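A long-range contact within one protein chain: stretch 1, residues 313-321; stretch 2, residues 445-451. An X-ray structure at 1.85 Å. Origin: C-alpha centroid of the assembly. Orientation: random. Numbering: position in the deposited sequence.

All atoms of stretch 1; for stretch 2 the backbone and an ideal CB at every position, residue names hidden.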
# COMPACT_ATOMS: atom_id res chain seq x y z
N ARG A 313 14.08 8.04 -20.15
CA ARG A 313 14.34 8.80 -18.93
C ARG A 313 15.45 8.19 -18.10
O ARG A 313 16.21 8.92 -17.46
CB ARG A 313 13.05 8.92 -18.09
CG ARG A 313 11.97 9.79 -18.69
CD ARG A 313 10.75 9.85 -17.77
NE ARG A 313 9.75 10.82 -18.19
CZ ARG A 313 8.50 10.84 -17.72
NH1 ARG A 313 8.14 9.94 -16.80
NH2 ARG A 313 7.63 11.74 -18.14
N ALA A 314 15.58 6.86 -18.11
CA ALA A 314 16.56 6.20 -17.25
C ALA A 314 17.98 6.40 -17.76
O ALA A 314 18.90 6.68 -16.97
CB ALA A 314 16.26 4.70 -17.15
N TYR A 315 18.21 6.23 -19.06
CA TYR A 315 19.57 6.37 -19.57
C TYR A 315 19.99 7.83 -19.61
O TYR A 315 21.17 8.14 -19.40
CB TYR A 315 19.70 5.67 -20.93
CG TYR A 315 19.68 4.19 -20.67
CD1 TYR A 315 20.83 3.54 -20.20
CD2 TYR A 315 18.50 3.46 -20.76
CE1 TYR A 315 20.80 2.19 -19.88
CE2 TYR A 315 18.46 2.11 -20.45
CZ TYR A 315 19.62 1.48 -20.01
OH TYR A 315 19.58 0.14 -19.68
N ALA A 316 19.05 8.74 -19.81
CA ALA A 316 19.34 10.16 -19.60
C ALA A 316 19.73 10.43 -18.14
O ALA A 316 20.70 11.14 -17.87
CB ALA A 316 18.14 11.01 -19.99
N ASP A 317 18.98 9.86 -17.19
CA ASP A 317 19.31 10.10 -15.78
C ASP A 317 20.66 9.52 -15.43
O ASP A 317 21.42 10.12 -14.66
CB ASP A 317 18.23 9.51 -14.87
CG ASP A 317 18.56 9.71 -13.39
OD1 ASP A 317 18.33 10.83 -12.87
OD2 ASP A 317 19.06 8.76 -12.74
N ALA A 318 20.97 8.33 -15.96
CA ALA A 318 22.24 7.68 -15.67
C ALA A 318 23.40 8.33 -16.42
O ALA A 318 24.56 8.11 -16.06
CB ALA A 318 22.17 6.18 -16.04
N ASP A 319 23.09 9.13 -17.45
CA ASP A 319 24.11 9.65 -18.36
C ASP A 319 24.93 8.51 -18.97
O ASP A 319 26.16 8.57 -19.05
CB ASP A 319 25.01 10.67 -17.66
CG ASP A 319 25.48 11.78 -18.59
OD1 ASP A 319 25.40 12.97 -18.19
OD2 ASP A 319 25.92 11.47 -19.72
N VAL A 320 24.23 7.47 -19.40
CA VAL A 320 24.86 6.25 -19.92
C VAL A 320 24.34 6.01 -21.32
O VAL A 320 23.12 6.06 -21.56
CB VAL A 320 24.57 5.04 -19.01
CG1 VAL A 320 24.75 3.74 -19.75
CG2 VAL A 320 25.46 5.09 -17.79
N ASP A 321 25.25 5.76 -22.25
CA ASP A 321 24.87 5.41 -23.61
C ASP A 321 24.18 4.05 -23.63
O ASP A 321 24.77 3.05 -23.19
CB ASP A 321 26.10 5.39 -24.51
CG ASP A 321 25.75 5.33 -26.00
OD1 ASP A 321 24.69 4.77 -26.35
OD2 ASP A 321 26.54 5.84 -26.82
N UNK A 445 9.35 1.17 -14.02
CA UNK A 445 10.64 1.62 -13.53
C UNK A 445 11.74 0.88 -14.29
O UNK A 445 11.59 -0.28 -14.66
CB UNK A 445 10.76 1.39 -12.02
N UNK A 446 12.86 1.57 -14.50
CA UNK A 446 14.05 0.97 -15.06
C UNK A 446 15.26 1.52 -14.32
O UNK A 446 15.35 2.74 -14.11
CB UNK A 446 14.15 1.24 -16.56
N UNK A 447 16.14 0.64 -13.86
CA UNK A 447 17.34 1.05 -13.15
C UNK A 447 18.55 0.63 -13.97
O UNK A 447 18.56 -0.45 -14.57
CB UNK A 447 17.39 0.45 -11.74
N UNK A 448 19.56 1.50 -14.01
CA UNK A 448 20.81 1.25 -14.72
C UNK A 448 21.88 0.97 -13.68
O UNK A 448 22.16 1.81 -12.81
CB UNK A 448 21.20 2.43 -15.61
N UNK A 449 22.46 -0.24 -13.73
CA UNK A 449 23.43 -0.70 -12.75
C UNK A 449 24.77 -0.97 -13.43
O UNK A 449 24.83 -1.40 -14.58
CB UNK A 449 22.92 -1.96 -12.04
N UNK A 450 25.85 -0.75 -12.67
CA UNK A 450 27.19 -1.03 -13.17
C UNK A 450 27.98 -1.79 -12.12
O UNK A 450 27.67 -1.76 -10.93
CB UNK A 450 27.91 0.26 -13.55
N UNK A 451 29.03 -2.47 -12.59
CA UNK A 451 29.88 -3.24 -11.70
C UNK A 451 30.45 -2.35 -10.60
O UNK A 451 30.58 -1.13 -10.79
CB UNK A 451 31.01 -3.91 -12.49

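Stretch 2 is extended, with phi/psi values of a β-strand through 445-450, and it passes the helix 313-318 at a closest axial approach of 8.1 Å, the two N-to-C directions 36° apart. Its CB atoms should therefore alternate in direction, and the test at each position is what the ideal CB meets.

At 445 the CA-to-CB bond points away, and nothing of stretch 1 lies within 5.5 Å of the ideal CB. Stretch 1 sets no preference here; the residue is Ala445.

At 446 the bond points toward the helix, and the ideal CB lies 4.1 Å from Ala314 CB. That small methyl leaves room for a sizeable side chain alongside it, and the hydroxyl of Tyr315 offers a polar partner farther out, 6.4 Å from the ideal CB at 446 to Tyr315 OH. A long polar side chain would suit: histidine, glutamine or perhaps glutamate. The deposited residue is His446. With chi1 t, its ring reaches the tyrosine, and Tyr315 OH and His446 NE2 form a 2.8 Å hydrogen bond, nearly linear at 170°; either could be the donor. The rings are oblique, with planes at 48°. Ala314 CB packs at the imidazole edge, 3.8 Å from His446 CD2, while ND1 is bonded elsewhere in the structure.

Position 447 points away again with no neighbour from stretch 1, so its identity cannot be inferred from this contact; it is Leu447.

Position 448 is the most constrained. Its ideal CB points toward stretch 1, 3.9 Å from Ala318 CB, 4.3 Å from Tyr315 CE1 and 5.0 Å from Ala314 O. The surroundings are chiefly apolar and already close at CB, favouring a compact aliphatic group: valine, isoleucine or possibly threonine. Val448, chi1 t, has the largest covered area in the contact. Its CG2 lies over one face of the Tyr315 ring, 3.8 Å from the ring centroid and 24° off the normal, a CH-pi arrangement, and comes within 3.5 Å of Tyr315 CE1. Val448 CG1 also touches the ring, 3.8 Å from Tyr315 CE1, and lies 4.4 Å from Val320 CG1.

Position 449 is out of reach of stretch 1, which imposes no choice; it is Leu449.

At 450 the bond points toward stretch 1 once more, yet no atom lies within 5.5 Å of the ideal CB. Only a longer side chain could reach Val320, so leucine, methionine, glutamine or the aliphatic part of lysine would serve. Gln450 extends with chi2 t, placing NE2 3.8 Å from Val320 CG2; that nitrogen is hydrogen-bonded elsewhere in the structure.

Position 451, beyond the strand, is out of reach and unconstrained: Gln451.

Stretch 2 (445-451) AHLVLQQ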
# COMPACT_ATOMS: atom_id res chain seq x y z
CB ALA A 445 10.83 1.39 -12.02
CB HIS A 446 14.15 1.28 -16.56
CG HIS A 446 15.27 0.56 -17.26
ND1 HIS A 446 15.18 -0.77 -17.64
CD2 HIS A 446 16.49 0.99 -17.67
CE1 HIS A 446 16.30 -1.12 -18.25
NE2 HIS A 446 17.11 -0.07 -18.29
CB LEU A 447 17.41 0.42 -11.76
CG LEU A 447 16.33 0.85 -10.78
CD1 LEU A 447 16.48 0.06 -9.48
CD2 LEU A 447 16.39 2.36 -10.54
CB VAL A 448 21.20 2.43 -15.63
CG1 VAL A 448 22.44 2.06 -16.46
CG2 VAL A 448 20.03 2.79 -16.51
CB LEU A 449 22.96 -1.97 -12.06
CG LEU A 449 21.49 -2.05 -11.66
CD1 LEU A 449 21.19 -3.45 -11.12
CD2 LEU A 449 21.24 -0.97 -10.61
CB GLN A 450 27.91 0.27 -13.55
CG GLN A 450 27.34 0.91 -14.81
CD GLN A 450 28.11 2.16 -15.25
OE1 GLN A 450 28.79 2.80 -14.44
NE2 GLN A 450 28.00 2.50 -16.52
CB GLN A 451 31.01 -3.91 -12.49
CG GLN A 451 31.92 -2.94 -13.21
CD GLN A 451 32.99 -3.66 -14.03
OE1 GLN A 451 32.94 -3.66 -15.26
NE2 GLN A 451 33.92 -4.31 -13.34
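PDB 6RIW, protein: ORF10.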